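Local coordinates for protein Protease/Reverse transcriptase/ribonuclease H (Eastern chimpanzee simian foamy virus, PDB 7KSF) that carries an aspartic protease joined to a reverse transcriptase with RNase H, and so probably cleaves viral polyprotein and copies the viral RNA genome into DNA, at residues A[33-42]-A[52-60]. The protein carries 1 engineered substitution. Residues are numbered along the deposited sequence; the frame is centred on the assembly and turned at random.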
loop_
_atom_site.group_PDB
_atom_site.type_symbol
_atom_site.label_atom_id
_atom_site.label_comp_id
_atom_site.label_asym_id
_atom_site.label_seq_id
_atom_site.Cartn_x
_atom_site.Cartn_y
_atom_site.Cartn_z
ATOM N N LEU A 33 10.339 -38.009 -26.650
ATOM C CA LEU A 33 9.899 -39.385 -26.830
ATOM C C LEU A 33 9.351 -39.654 -28.228
ATOM O O LEU A 33 8.740 -40.700 -28.450
ATOM C CB LEU A 33 8.848 -39.736 -25.776
ATOM C CG LEU A 33 9.270 -39.429 -24.337
ATOM C CD1 LEU A 33 8.200 -39.894 -23.373
ATOM C CD2 LEU A 33 10.607 -40.077 -24.012
ATOM N N GLU A 34 9.562 -38.735 -29.172
ATOM C CA GLU A 34 9.098 -38.960 -30.537
ATOM C C GLU A 34 9.994 -39.958 -31.260
ATOM O O GLU A 34 9.510 -40.935 -31.841
ATOM C CB GLU A 34 9.039 -37.634 -31.291
ATOM C CG GLU A 34 8.072 -36.632 -30.686
ATOM C CD GLU A 34 8.229 -35.242 -31.264
ATOM O OE1 GLU A 34 9.181 -35.019 -32.044
ATOM O OE2 GLU A 34 7.400 -34.368 -30.937
ATOM N N ASP A 35 11.309 -39.726 -31.229
ATOM C CA ASP A 35 12.245 -40.621 -31.900
ATOM C C ASP A 35 12.262 -42.009 -31.273
ATOM O O ASP A 35 12.508 -42.999 -31.971
ATOM C CB ASP A 35 13.652 -40.021 -31.872
ATOM C CG ASP A 35 13.687 -38.587 -32.359
ATOM O OD1 ASP A 35 12.859 -38.235 -33.225
ATOM O OD2 ASP A 35 14.542 -37.815 -31.875
ATOM N N GLU A 36 12.015 -42.101 -29.969
ATOM C CA GLU A 36 12.138 -43.372 -29.272
ATOM C C GLU A 36 10.993 -44.309 -29.641
ATOM O O GLU A 36 9.863 -43.885 -29.890
ATOM C CB GLU A 36 12.166 -43.153 -27.759
ATOM C CG GLU A 36 13.278 -42.228 -27.285
ATOM C CD GLU A 36 14.659 -42.696 -27.706
ATOM O OE1 GLU A 36 14.892 -43.923 -27.754
ATOM O OE2 GLU A 36 15.514 -41.832 -27.991
ATOM N N GLN A 37 11.304 -45.607 -29.673
ATOM C CA GLN A 37 10.340 -46.637 -30.040
ATOM C C GLN A 37 9.545 -47.077 -28.815
ATOM O O GLN A 37 10.097 -47.161 -27.713
ATOM C CB GLN A 37 11.046 -47.839 -30.661
ATOM C CG GLN A 37 11.578 -47.605 -32.074
ATOM C CD GLN A 37 12.796 -46.695 -32.117
ATOM O OE1 GLN A 37 13.338 -46.313 -31.079
ATOM N NE2 GLN A 37 13.233 -46.344 -33.321
ATOM N N PRO A 38 8.253 -47.365 -28.981
ATOM C CA PRO A 38 7.426 -47.724 -27.823
ATOM C C PRO A 38 7.484 -49.207 -27.493
ATOM O O PRO A 38 7.392 -50.059 -28.381
ATOM C CB PRO A 38 6.019 -47.299 -28.262
ATOM C CG PRO A 38 6.061 -47.262 -29.781
ATOM C CD PRO A 38 7.491 -47.423 -30.238
ATOM N N ILE A 39 7.639 -49.519 -26.207
ATOM C CA ILE A 39 7.649 -50.913 -25.774
ATOM C C ILE A 39 6.250 -51.507 -25.858
ATOM O O ILE A 39 6.036 -52.558 -26.475
ATOM C CB ILE A 39 8.227 -51.025 -24.352
ATOM C CG1 ILE A 39 9.667 -50.512 -24.324
ATOM C CG2 ILE A 39 8.152 -52.459 -23.857
ATOM C CD1 ILE A 39 10.262 -50.480 -22.940
ATOM N N LYS A 40 5.279 -50.847 -25.235
ATOM C CA LYS A 40 3.891 -51.288 -25.263
ATOM C C LYS A 40 3.003 -50.069 -25.051
ATOM O O LYS A 40 3.487 -48.936 -24.964
ATOM C CB LYS A 40 3.650 -52.388 -24.219
ATOM C CG LYS A 40 3.984 -52.007 -22.781
ATOM C CD LYS A 40 4.003 -53.240 -21.886
ATOM C CE LYS A 40 4.266 -52.878 -20.434
ATOM N NZ LYS A 40 3.108 -52.188 -19.805
ATOM N N LYS A 41 1.695 -50.299 -24.972
ATOM C CA LYS A 41 0.723 -49.220 -24.845
ATOM C C LYS A 41 -0.231 -49.533 -23.706
ATOM O O LYS A 41 -0.910 -50.565 -23.726
ATOM C CB LYS A 41 -0.044 -49.013 -26.154
ATOM C CG LYS A 41 0.853 -48.791 -27.363
ATOM C CD LYS A 41 0.086 -48.227 -28.546
ATOM C CE LYS A 41 1.023 -47.937 -29.707
ATOM N NZ LYS A 41 0.355 -47.154 -30.778
ATOM N N THR A 42 -0.289 -48.641 -22.721
ATOM C CA THR A 42 -1.153 -48.791 -21.560
ATOM C C THR A 42 -2.079 -47.590 -21.440
ATOM O O THR A 42 -1.752 -46.486 -21.886
ATOM C CB THR A 42 -0.347 -48.929 -20.262
ATOM O OG1 THR A 42 0.408 -47.731 -20.041
ATOM C CG2 THR A 42 0.594 -50.117 -20.341
ATOM N N GLN A 52 -4.920 -43.979 -23.634
ATOM C CA GLN A 52 -3.745 -44.835 -23.690
ATOM C C GLN A 52 -2.599 -44.102 -24.378
ATOM O O GLN A 52 -2.807 -43.379 -25.358
ATOM C CB GLN A 52 -4.048 -46.143 -24.419
ATOM C CG GLN A 52 -4.572 -45.967 -25.829
ATOM C CD GLN A 52 -4.836 -47.290 -26.510
ATOM O OE1 GLN A 52 -4.647 -48.353 -25.919
ATOM N NE2 GLN A 52 -5.275 -47.235 -27.761
ATOM N N GLN A 53 -1.393 -44.288 -23.848
ATOM C CA GLN A 53 -0.199 -43.615 -24.338
ATOM C C GLN A 53 0.937 -44.621 -24.468
ATOM O O GLN A 53 0.961 -45.652 -23.791
ATOM C CB GLN A 53 0.215 -42.458 -23.408
ATOM C CG GLN A 53 -0.887 -41.431 -23.157
ATOM C CD GLN A 53 -0.468 -40.345 -22.180
ATOM O OE1 GLN A 53 0.693 -40.273 -21.775
ATOM N NE2 GLN A 53 -1.415 -39.497 -21.793
ATOM N N ASN A 54 1.883 -44.307 -25.350
ATOM C CA ASN A 54 3.012 -45.194 -25.589
ATOM C C ASN A 54 3.963 -45.206 -24.395
ATOM O O ASN A 54 4.087 -44.226 -23.657
ATOM C CB ASN A 54 3.773 -44.772 -26.847
ATOM C CG ASN A 54 2.984 -45.019 -28.114
ATOM O OD1 ASN A 54 1.772 -45.223 -28.076
ATOM N ND2 ASN A 54 3.671 -45.000 -29.250
ATOM N N VAL A 55 4.646 -46.332 -24.224
ATOM C CA VAL A 55 5.579 -46.547 -23.123
ATOM C C VAL A 55 6.960 -46.815 -23.705
ATOM O O VAL A 55 7.100 -47.578 -24.665
ATOM C CB VAL A 55 5.126 -47.713 -22.220
ATOM C CG1 VAL A 55 6.086 -47.893 -21.064
ATOM C CG2 VAL A 55 3.716 -47.471 -21.705
ATOM N N TYR A 56 7.978 -46.184 -23.117
ATOM C CA TYR A 56 9.345 -46.312 -23.610
ATOM C C TYR A 56 10.295 -46.739 -22.498
ATOM O O TYR A 56 9.861 -47.118 -21.404
ATOM C CB TYR A 56 9.828 -44.991 -24.219
ATOM C CG TYR A 56 8.831 -44.296 -25.118
ATOM C CD1 TYR A 56 7.841 -43.476 -24.590
ATOM C CD2 TYR A 56 8.896 -44.436 -26.497
ATOM C CE1 TYR A 56 6.934 -42.831 -25.407
ATOM C CE2 TYR A 56 7.993 -43.792 -27.325
ATOM C CZ TYR A 56 7.014 -42.991 -26.773
ATOM O OH TYR A 56 6.115 -42.349 -27.594
ATOM N N TYR A 57 11.598 -46.670 -22.773
ATOM C CA TYR A 57 12.625 -46.957 -21.773
ATOM C C TYR A 57 13.882 -46.210 -22.192
ATOM O O TYR A 57 14.570 -46.629 -23.128
ATOM C CB TYR A 57 12.877 -48.457 -21.655
ATOM C CG TYR A 57 13.673 -48.873 -20.438
ATOM C CD1 TYR A 57 13.057 -49.060 -19.208
ATOM C CD2 TYR A 57 15.041 -49.095 -20.525
ATOM C CE1 TYR A 57 13.784 -49.445 -18.093
ATOM C CE2 TYR A 57 15.776 -49.484 -19.418
ATOM C CZ TYR A 57 15.144 -49.656 -18.203
ATOM O OH TYR A 57 15.871 -50.041 -17.098
ATOM N N VAL A 58 14.176 -45.099 -21.510
ATOM C CA VAL A 58 15.246 -44.195 -21.904
ATOM C C VAL A 58 16.213 -44.030 -20.736
ATOM O O VAL A 58 15.911 -44.363 -19.591
ATOM C CB VAL A 58 14.711 -42.819 -22.359
ATOM C CG1 VAL A 58 13.860 -42.960 -23.615
ATOM C CG2 VAL A 58 13.925 -42.146 -21.244
ATOM N N THR A 59 17.390 -43.495 -21.052
ATOM C CA THR A 59 18.436 -43.232 -20.076
ATOM C C THR A 59 18.692 -41.736 -19.993
ATOM O O THR A 59 18.682 -41.036 -21.013
ATOM C CB THR A 59 19.728 -43.965 -20.444
ATOM O OG1 THR A 59 19.447 -45.353 -20.662
ATOM C CG2 THR A 59 20.754 -43.837 -19.325
ATOM N N PHE A 60 18.925 -41.250 -18.775
ATOM C CA PHE A 60 19.142 -39.832 -18.537
ATOM C C PHE A 60 19.968 -39.664 -17.270
ATOM O O PHE A 60 20.022 -40.551 -16.418
ATOM C CB PHE A 60 17.814 -39.074 -18.424
ATOM C CG PHE A 60 16.874 -39.655 -17.408
ATOM C CD1 PHE A 60 16.901 -39.221 -16.093
ATOM C CD2 PHE A 60 15.963 -40.634 -17.767
ATOM C CE1 PHE A 60 16.039 -39.752 -15.156
ATOM C CE2 PHE A 60 15.098 -41.171 -16.835
ATOM C CZ PHE A 60 15.136 -40.728 -15.527
#
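The Y56 ring carries L33 on one face. CB of L33 sits 4.0 Å from the ring centroid, 25° off the normal and offset toward the rim, a CH-pi contact. CD1 of L33 also reaches the CD1 and CE1 side of the ring. Near the ring plane, the edge meets two backbone carbonyls: O of E36 is 3.2 Å from CE2 of Y56, and O of Q37 lies beside CD2. P38 approaches this ring obliquely. Its own ring runs alongside the N54 amide, with CG of P38 3.3 Å from ND2 of N54. On the OD1 side of that amide lies the extended K41 chain, with its CE 3.3 Å from OD1 of N54. The CG of K41 stands opposite its carbonyl carbon (chi1 -54°), and the straight chain beyond it follows the N54 side chain in the same direction. The pairing belongs to a beta hairpin of the aspartic protease domain, at the protein surface; its second strand includes 52-60. The chain from L33 runs along this strand before pairing with it antiparallel at K41 and T42. N of Q53 donates to O of T42 (3.0 Å). The bond from N of V55 to O of K40 is bent. Further along, CG of E36 packs on CG1 of V58 at 3.8 Å, while OE2 of E36 forms a salt bridge with K11. I28 of strand 26-29 touches both L33 and V58.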